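Local structure of D-alanyl transferase DltD (Enterococcus faecium TX0133A04, 6PFX) at residues A[319-324]-A[379-384]; A[327-332]-A[369-374]. The protein probably takes part in adding D-alanine to lipoteichoic acid in the Gram-positive cell wall. All blocks are in the same frame, centred on the assembly; numbering follows the deposited sequence.

Interaction 1: residues A[319-324]-A[379-384]; sequences KFQLNS and DAFFSK
Gln321, near the C-terminal end of helix 308-323, lies flat along one face of the Phe381 ring, which is carried by the 3-10 turn 379-382. Followed outward from the helix, its CB first meets the ring rim at Phe381 CE1. Gln321 CG then sits over the face in a CH-pi contact, 3.8 Å from the Phe381 ring centroid and 16° off the normal. Gln321 CD passes above Phe381 CD1 at 3.9 Å, and NE2 ends beside Phe381 CB. With CG anti to the backbone N (chi1 -174°) and the chain extended beyond it, the amide plane comes within 4° of the ring plane. The amide's polar atoms bond elsewhere, OE1 with Trp386 NE1, NE2 with Gln276 OE1 and Phe272 O.

The ring edge has other company. Phe320 crosses Phe381 at about a right angle, its CE1 4.0 Å from Phe381 CZ, while Ser324 OG lies near the ring plane, 3.3 Å from the same Phe381 CZ. Ser324 OG donates to Phe320 O (2.8 Å). The contact seats the loop before helix 384-388 against helix 308-323. A buried glutamine can thus cover an aromatic ring with methylene and amide while outside partners satisfy its N and O.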
ATOM      1  N   LYS A 319       8.997  -7.580  -9.601  1.00 12.10           N
ATOM      2  CA  LYS A 319       8.392  -8.826 -10.067  1.00 10.53           C
ATOM      3  C   LYS A 319       9.302 -10.021  -9.822  1.00 10.83           C
ATOM      4  O   LYS A 319       8.809 -11.102  -9.489  1.00 13.27           O
ATOM      5  CB  LYS A 319       7.944  -8.696 -11.522  1.00 13.82           C
ATOM      6  CG  LYS A 319       6.758  -7.740 -11.662  1.00 15.24           C
ATOM      7  CD  LYS A 319       6.032  -7.860 -12.996  1.00 21.58           C
ATOM      8  CE  LYS A 319       6.966  -7.864 -14.174  1.00 26.97           C
ATOM      9  NZ  LYS A 319       6.176  -7.749 -15.438  1.00 26.51           N
ATOM     10  N   PHE A 320      10.622  -9.842  -9.927  1.00 10.45           N
ATOM     11  CA  PHE A 320      11.530 -10.913  -9.530  1.00 10.47           C
ATOM     12  C   PHE A 320      11.353 -11.245  -8.052  1.00 10.48           C
ATOM     13  O   PHE A 320      11.260 -12.420  -7.670  1.00 11.04           O
ATOM     14  CB  PHE A 320      12.971 -10.507  -9.827  1.00 10.80           C
ATOM     15  CG  PHE A 320      13.977 -11.533  -9.421  1.00 13.15           C
ATOM     16  CD1 PHE A 320      14.525 -11.532  -8.150  1.00 14.53           C
ATOM     17  CD2 PHE A 320      14.372 -12.511 -10.313  1.00 13.93           C
ATOM     18  CE1 PHE A 320      15.461 -12.493  -7.779  1.00 13.44           C
ATOM     19  CE2 PHE A 320      15.298 -13.463  -9.951  1.00 14.72           C
ATOM     20  CZ  PHE A 320      15.833 -13.464  -8.680  1.00 14.84           C
ATOM     21  N   GLN A 321      11.260 -10.219  -7.203  1.00  9.36           N
ATOM     22  CA  GLN A 321      11.110 -10.470  -5.770  1.00 13.33           C
ATOM     23  C   GLN A 321       9.802 -11.199  -5.486  1.00 10.52           C
ATOM     24  O   GLN A 321       9.749 -12.114  -4.650  1.00 10.60           O
ATOM     25  CB  GLN A 321      11.163  -9.145  -4.997  1.00 11.95           C
ATOM     26  CG  GLN A 321      11.157  -9.280  -3.447  1.00 10.22           C
ATOM     27  CD  GLN A 321      11.492  -7.958  -2.763  1.00 10.04           C
ATOM     28  OE1 GLN A 321      11.878  -6.990  -3.432  1.00 10.64           O
ATOM     29  NE2 GLN A 321      11.328  -7.898  -1.446  1.00 11.28           N
ATOM     30  N   LEU A 322       8.737 -10.810  -6.188  1.00 10.39           N
ATOM     31  CA  LEU A 322       7.427 -11.423  -6.005  1.00  9.54           C
ATOM     32  C   LEU A 322       7.413 -12.843  -6.557  1.00 10.74           C
ATOM     33  O   LEU A 322       7.139 -13.801  -5.826  1.00 10.04           O
ATOM     34  CB  LEU A 322       6.374 -10.530  -6.678  1.00  9.60           C
ATOM     35  CG  LEU A 322       6.075  -9.218  -5.947  1.00 11.15           C
ATOM     36  CD1 LEU A 322       5.244  -8.267  -6.772  1.00 12.42           C
ATOM     37  CD2 LEU A 322       5.349  -9.486  -4.632  1.00 11.12           C
ATOM     38  N   ASN A 323       7.733 -12.992  -7.847  1.00 10.49           N
ATOM     39  CA  ASN A 323       7.606 -14.275  -8.523  1.00 11.65           C
ATOM     40  C   ASN A 323       8.553 -15.317  -7.942  1.00 12.83           C
ATOM     41  O   ASN A 323       8.196 -16.497  -7.835  1.00 12.50           O
ATOM     42  CB  ASN A 323       7.896 -14.109 -10.017  1.00 11.06           C
ATOM     43  CG  ASN A 323       6.833 -13.326 -10.744  1.00 14.67           C
ATOM     44  OD1 ASN A 323       5.683 -13.235 -10.306  1.00 19.28           O
ATOM     45  ND2 ASN A 323       7.204 -12.782 -11.890  1.00 14.94           N
ATOM     46  N   SER A 324       9.775 -14.911  -7.590  1.00 11.34           N
ATOM     47  CA  SER A 324      10.737 -15.878  -7.084  1.00 11.44           C
ATOM     48  C   SER A 324      10.259 -16.515  -5.789  1.00 12.43           C
ATOM     49  O   SER A 324      10.746 -17.587  -5.416  1.00 15.66           O
ATOM     50  CB  SER A 324      12.102 -15.226  -6.843  1.00 13.36           C
ATOM     51  OG  SER A 324      12.066 -14.328  -5.748  1.00 12.19           O
ATOM     52  N   ASP A 379      15.112 -14.896   2.758  1.00 14.34           N
ATOM     53  CA  ASP A 379      15.552 -13.796   3.601  1.00 14.07           C
ATOM     54  C   ASP A 379      16.660 -12.966   2.963  1.00 12.54           C
ATOM     55  O   ASP A 379      16.941 -11.871   3.460  1.00 13.44           O
ATOM     56  CB  ASP A 379      15.958 -14.363   4.964  1.00 13.46           C
ATOM     57  CG  ASP A 379      14.784 -14.977   5.723  1.00 20.48           C
ATOM     58  OD1 ASP A 379      13.696 -14.370   5.758  1.00 18.96           O
ATOM     59  OD2 ASP A 379      14.954 -16.071   6.307  1.00 27.00           O
ATOM     60  N   ALA A 380      17.275 -13.426   1.867  1.00 13.58           N
ATOM     61  CA  ALA A 380      18.218 -12.579   1.146  1.00 11.49           C
ATOM     62  C   ALA A 380      17.592 -11.247   0.747  1.00 12.01           C
ATOM     63  O   ALA A 380      18.309 -10.271   0.500  1.00 14.78           O
ATOM     64  CB  ALA A 380      18.709 -13.271  -0.131  1.00 16.26           C
ATOM     65  N   PHE A 381      16.266 -11.194   0.606  1.00 11.28           N
ATOM     66  CA  PHE A 381      15.648  -9.942   0.169  1.00 10.23           C
ATOM     67  C   PHE A 381      15.680  -8.858   1.249  1.00 12.08           C
ATOM     68  O   PHE A 381      15.324  -7.712   0.956  1.00 13.71           O
ATOM     69  CB  PHE A 381      14.224 -10.215  -0.336  1.00 10.40           C
ATOM     70  CG  PHE A 381      14.171 -10.937  -1.657  1.00  9.62           C
ATOM     71  CD1 PHE A 381      14.596 -10.308  -2.826  1.00 10.27           C
ATOM     72  CD2 PHE A 381      13.650 -12.224  -1.745  1.00 10.19           C
ATOM     73  CE1 PHE A 381      14.527 -10.967  -4.028  1.00 11.87           C
ATOM     74  CE2 PHE A 381      13.605 -12.889  -2.953  1.00 12.71           C
ATOM     75  CZ  PHE A 381      14.016 -12.247  -4.098  1.00 12.23           C
ATOM     76  N   PHE A 382      16.118  -9.184   2.476  1.00 11.98           N
ATOM     77  CA  PHE A 382      16.383  -8.183   3.512  1.00  9.26           C
ATOM     78  C   PHE A 382      17.761  -7.531   3.369  1.00 10.52           C
ATOM     79  O   PHE A 382      18.029  -6.528   4.046  1.00 13.85           O
ATOM     80  CB  PHE A 382      16.242  -8.807   4.926  1.00 13.95           C
ATOM     81  CG  PHE A 382      14.834  -9.189   5.284  1.00 12.47           C
ATOM     82  CD1 PHE A 382      13.808  -8.245   5.264  1.00 10.86           C
ATOM     83  CD2 PHE A 382      14.535 -10.485   5.650  1.00 13.78           C
ATOM     84  CE1 PHE A 382      12.494  -8.605   5.580  1.00 11.88           C
ATOM     85  CE2 PHE A 382      13.234 -10.850   5.966  1.00 14.92           C
ATOM     86  CZ  PHE A 382      12.211  -9.899   5.931  1.00 14.02           C
ATOM     87  N   SER A 383      18.619  -8.062   2.496  1.00 13.00           N
ATOM     88  CA  SER A 383      20.017  -7.665   2.450  1.00 15.00           C
ATOM     89  C   SER A 383      20.233  -6.372   1.682  1.00 15.64           C
ATOM     90  O   SER A 383      19.463  -6.025   0.777  1.00 14.64           O
ATOM     91  CB  SER A 383      20.873  -8.747   1.775  1.00 16.01           C
ATOM     92  OG  SER A 383      20.622  -8.808   0.379  1.00 16.72           O
ATOM     93  N   LYS A 384      21.327  -5.686   2.023  1.00 14.71           N
ATOM     94  CA  LYS A 384      21.732  -4.510   1.266  1.00 15.24           C
ATOM     95  C   LYS A 384      22.089  -4.875  -0.165  1.00 13.73           C
ATOM     96  O   LYS A 384      21.919  -4.056  -1.077  1.00 15.67           O
ATOM     97  CB  LYS A 384      22.895  -3.796   1.962  1.00 19.18           C
ATOM     98  CG  LYS A 384      22.504  -3.138   3.276  1.00 20.74           C
ATOM     99  CD  LYS A 384      22.762  -1.636   3.291  1.00 28.68           C
ATOM    100  CE  LYS A 384      22.272  -1.022   4.593  1.00 36.25           C
ATOM    101  NZ  LYS A 384      22.598   0.429   4.684  1.00 52.56           N
TER

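Interaction 2: residues A[327-332]-A[369-374]; sequences FNRIAD and HITASK. With GOL (glycerol), chain C.
At the edge of the five-stranded parallel sheet that strand 330-332 forms, Arg329 reaches across to the irregular segment 369-374 that runs over the surface after helix 351-365. The contact is a polar one, built round a guanidinium group, two hydroxyl side chains, two waters and a glycerol probably left from crystallisation. The arginine chain runs out extended and bends at chi3 (-65°); the Arg329 and Thr371 side chains pass each other in opposite directions.

Arg329 NH2 comes 3.0 Å from Thr371 OG1, which approaches obliquely, and close to Thr371 O, which lies at the guanidinium edge in its plane. A glycerol lies alongside: its O3 is near the guanidinium plane and accepts from Arg329 NE at 3.1 Å with an N-H...O angle of 152°, while a weak bond runs from the same NE to O2. Thr371 OG1 shares a short hydrogen bond of 2.6 Å with glycerol O3, so one ligand hydroxyl joins both segments.

Water completes the bridging. One molecule accepts from Asn328 N and donates to Ser373 OG; another accepts from Thr371 N at 3.1 Å and, weakly, from Arg329 NH2. Glu288, at the start of strand 288-293, forms a salt bridge with Arg329 NH2 and a hydrogen bond with Ser373 OG, and its carboxylate probably helps to hold the arginine charge in place.

Arg329 NH1 bonds to Val289 O, and the Arg329 backbone pairs with Phe291, so the residue is tied to strand 288-293 at both ends. Its side chain also touches Leu290 of that strand and Phe364 of helix 351-365, while Phe327, a little earlier in the chain, packs on helices 308-323 and 271-284.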
ATOM      1  N   PHE A 327       4.624 -15.287  -5.332  1.00 11.41           N
ATOM      2  CA  PHE A 327       3.582 -14.287  -5.541  1.00 11.78           C
ATOM      3  C   PHE A 327       3.502 -14.035  -7.040  1.00 13.74           C
ATOM      4  O   PHE A 327       4.315 -13.298  -7.598  1.00 12.20           O
ATOM      5  CB  PHE A 327       3.931 -13.013  -4.788  1.00 11.77           C
ATOM      6  CG  PHE A 327       4.000 -13.169  -3.283  1.00 10.15           C
ATOM      7  CD1 PHE A 327       2.857 -13.033  -2.508  1.00 11.43           C
ATOM      8  CD2 PHE A 327       5.204 -13.398  -2.648  1.00 10.65           C
ATOM      9  CE1 PHE A 327       2.910 -13.133  -1.147  1.00 11.07           C
ATOM     10  CE2 PHE A 327       5.266 -13.489  -1.289  1.00 13.33           C
ATOM     11  CZ  PHE A 327       4.106 -13.367  -0.527  1.00  9.22           C
ATOM     12  N   ASN A 328       2.533 -14.667  -7.706  1.00 11.85           N
ATOM     13  CA  ASN A 328       2.487 -14.642  -9.161  1.00 12.19           C
ATOM     14  C   ASN A 328       1.249 -13.939  -9.701  1.00 15.39           C
ATOM     15  O   ASN A 328       1.018 -13.960 -10.918  1.00 18.31           O
ATOM     16  CB  ASN A 328       2.538 -16.062  -9.737  1.00 15.75           C
ATOM     17  CG  ASN A 328       3.812 -16.786  -9.398  1.00 18.40           C
ATOM     18  OD1 ASN A 328       3.794 -17.898  -8.864  1.00 22.90           O
ATOM     19  ND2 ASN A 328       4.928 -16.174  -9.718  1.00 16.12           N
ATOM     20  N   ARG A 329       0.466 -13.303  -8.836  1.00 13.26           N
ATOM     21  CA  ARG A 329      -0.770 -12.624  -9.228  1.00 13.51           C
ATOM     22  C   ARG A 329      -0.496 -11.126  -9.171  1.00 10.42           C
ATOM     23  O   ARG A 329      -0.559 -10.507  -8.102  1.00 10.97           O
ATOM     24  CB  ARG A 329      -1.917 -13.017  -8.309  1.00 10.10           C
ATOM     25  CG  ARG A 329      -3.275 -12.501  -8.752  1.00 13.46           C
ATOM     26  CD  ARG A 329      -4.359 -12.844  -7.747  1.00 11.72           C
ATOM     27  NE  ARG A 329      -4.625 -14.266  -7.585  1.00 12.18           N
ATOM     28  CZ  ARG A 329      -4.135 -15.007  -6.594  1.00 11.76           C
ATOM     29  NH1 ARG A 329      -3.311 -14.475  -5.704  1.00 14.74           N
ATOM     30  NH2 ARG A 329      -4.450 -16.291  -6.509  1.00 14.62           N
ATOM     31  N   ILE A 330      -0.182 -10.557 -10.329  1.00 14.03           N
ATOM     32  CA  ILE A 330       0.367  -9.213 -10.430  1.00  8.64           C
ATOM     33  C   ILE A 330      -0.278  -8.551 -11.633  1.00 11.45           C
ATOM     34  O   ILE A 330      -0.235  -9.094 -12.743  1.00 16.53           O
ATOM     35  CB  ILE A 330       1.897  -9.227 -10.616  1.00 11.99           C
ATOM     36  CG1 ILE A 330       2.598  -9.972  -9.482  1.00 12.80           C
ATOM     37  CG2 ILE A 330       2.436  -7.786 -10.714  1.00 14.38           C
ATOM     38  CD1 ILE A 330       4.063 -10.209  -9.718  1.00 18.08           C
ATOM     39  N   ALA A 331      -0.865  -7.389 -11.413  1.00 10.82           N
ATOM     40  CA  ALA A 331      -1.366  -6.534 -12.485  1.00 11.42           C
ATOM     41  C   ALA A 331      -0.322  -5.446 -12.686  1.00 10.30           C
ATOM     42  O   ALA A 331      -0.309  -4.443 -11.969  1.00 10.82           O
ATOM     43  CB  ALA A 331      -2.708  -5.926 -12.105  1.00 12.37           C
ATOM     44  N   ASP A 332       0.539  -5.634 -13.671  1.00 14.18           N
ATOM     45  CA  ASP A 332       1.625  -4.702 -13.959  1.00 11.52           C
ATOM     46  C   ASP A 332       1.146  -3.762 -15.055  1.00 11.60           C
ATOM     47  O   ASP A 332       1.000  -4.170 -16.212  1.00 14.76           O
ATOM     48  CB  ASP A 332       2.858  -5.486 -14.403  1.00 11.50           C
ATOM     49  CG  ASP A 332       4.009  -4.595 -14.838  1.00 17.48           C
ATOM     50  OD1 ASP A 332       3.893  -3.354 -14.788  1.00 19.36           O
ATOM     51  OD2 ASP A 332       5.051  -5.154 -15.231  1.00 21.78           O
ATOM     52  N   HIS A 369     -12.225 -17.366 -11.402  1.00 15.34           N
ATOM     53  CA  HIS A 369     -11.178 -18.371 -11.494  1.00 17.42           C
ATOM     54  C   HIS A 369     -10.417 -18.310 -10.179  1.00 17.05           C
ATOM     55  O   HIS A 369     -10.415 -17.285  -9.490  1.00 17.10           O
ATOM     56  CB  HIS A 369     -10.216 -18.089 -12.651  1.00 20.10           C
ATOM     57  CG  HIS A 369     -10.897 -17.964 -13.974  1.00 27.28           C
ATOM     58  ND1 HIS A 369     -11.447 -19.042 -14.632  1.00 31.95           N
ATOM     59  CD2 HIS A 369     -11.128 -16.885 -14.759  1.00 33.42           C
ATOM     60  CE1 HIS A 369     -11.987 -18.634 -15.767  1.00 35.80           C
ATOM     61  NE2 HIS A 369     -11.806 -17.330 -15.867  1.00 34.53           N
ATOM     62  N   ILE A 370      -9.782 -19.429  -9.826  1.00 13.63           N
ATOM     63  CA  ILE A 370      -9.057 -19.583  -8.568  1.00 14.34           C
ATOM     64  C   ILE A 370      -7.699 -20.194  -8.887  1.00 18.69           C
ATOM     65  O   ILE A 370      -7.619 -21.192  -9.611  1.00 20.59           O
ATOM     66  CB  ILE A 370      -9.830 -20.488  -7.581  1.00 12.36           C
ATOM     67  CG1 ILE A 370     -11.162 -19.851  -7.185  1.00 12.63           C
ATOM     68  CG2 ILE A 370      -8.981 -20.802  -6.347  1.00 15.52           C
ATOM     69  CD1 ILE A 370     -12.040 -20.773  -6.322  1.00 14.87           C
ATOM     70  N   THR A 371      -6.634 -19.587  -8.377  1.00 15.36           N
ATOM     71  CA  THR A 371      -5.327 -20.224  -8.397  1.00 14.09           C
ATOM     72  C   THR A 371      -4.778 -20.244  -6.977  1.00 14.07           C
ATOM     73  O   THR A 371      -5.117 -19.391  -6.148  1.00 18.16           O
ATOM     74  CB  THR A 371      -4.325 -19.516  -9.308  1.00 20.91           C
ATOM     75  OG1 THR A 371      -4.133 -18.186  -8.827  1.00 23.79           O
ATOM     76  CG2 THR A 371      -4.813 -19.482 -10.748  1.00 22.66           C
ATOM     77  N   ALA A 372      -3.924 -21.226  -6.709  1.00 14.37           N
ATOM     78  CA  ALA A 372      -3.344 -21.435  -5.393  1.00 14.73           C
ATOM     79  C   ALA A 372      -1.886 -21.009  -5.389  1.00 16.55           C
ATOM     80  O   ALA A 372      -1.098 -21.459  -6.225  1.00 22.61           O
ATOM     81  CB  ALA A 372      -3.426 -22.913  -5.005  1.00 15.55           C
ATOM     82  N   SER A 373      -1.530 -20.168  -4.435  1.00 14.23           N
ATOM     83  CA  SER A 373      -0.158 -19.719  -4.286  1.00 13.99           C
ATOM     84  C   SER A 373       0.511 -20.533  -3.187  1.00 17.76           C
ATOM     85  O   SER A 373      -0.092 -20.799  -2.143  1.00 22.56           O
ATOM     86  CB  SER A 373      -0.118 -18.241  -3.905  1.00 15.21           C
ATOM     87  OG  SER A 373      -0.732 -17.417  -4.878  1.00 15.61           O
ATOM     88  N   LYS A 374       1.751 -20.935  -3.432  1.00 17.12           N
ATOM     89  CA  LYS A 374       2.582 -21.589  -2.430  1.00 18.29           C
ATOM     90  C   LYS A 374       3.888 -20.817  -2.352  1.00 14.11           C
ATOM     91  O   LYS A 374       4.556 -20.607  -3.374  1.00 19.75           O
ATOM     92  CB  LYS A 374       2.844 -23.048  -2.788  1.00 18.55           C
ATOM     93  CG  LYS A 374       1.600 -23.913  -2.816  1.00 24.57           C
ATOM     94  CD  LYS A 374       0.923 -23.975  -1.461  1.00 26.84           C
ATOM     95  CE  LYS A 374      -0.364 -24.772  -1.544  1.00 31.19           C
ATOM     96  NZ  LYS A 374      -1.021 -24.837  -0.209  1.00 35.98           N
TER
HETATM   97  C1  GOL C 501      -8.652 -14.530 -11.148  1.00 22.28           C
HETATM   98  O1  GOL C 501      -8.833 -15.103 -12.430  1.00 35.20           O
HETATM   99  C2  GOL C 501      -7.223 -14.697 -10.685  1.00 24.23           C
HETATM  100  O2  GOL C 501      -6.971 -13.824  -9.586  1.00 22.91           O
HETATM  101  C3  GOL C 501      -6.909 -16.123 -10.315  1.00 24.25           C
HETATM  102  O3  GOL C 501      -5.599 -16.213  -9.754  1.00 20.66           O
HETATM  103  O   HOH W   1       0.133 -16.216  -6.866  1.00 23.41           O
HETATM  104  O   HOH W   2      -7.504 -17.078  -6.742  1.00 21.20           O

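Well along the chain from the N terminus, helix 308-323 supplies the first segment of interaction 1, and strand 330-332 follows closely with that of interaction 2. After helix 351-365 the chain returns: 369-374, running along the surface, meets 327-332 and closes the inner loop, then 379-384 meets 319-324 and closes the outer one. Interaction 2 is therefore nested within interaction 1, their centres about 17 Å apart. The two leading segments also touch directly, through the salt bridge of Lys319 NZ with Asp332 OD2 (2.8 Å) and packing of Leu322 on Ile330. Together they fasten the tail following helix 351-365 to the sheet edge and to its neighbouring helix.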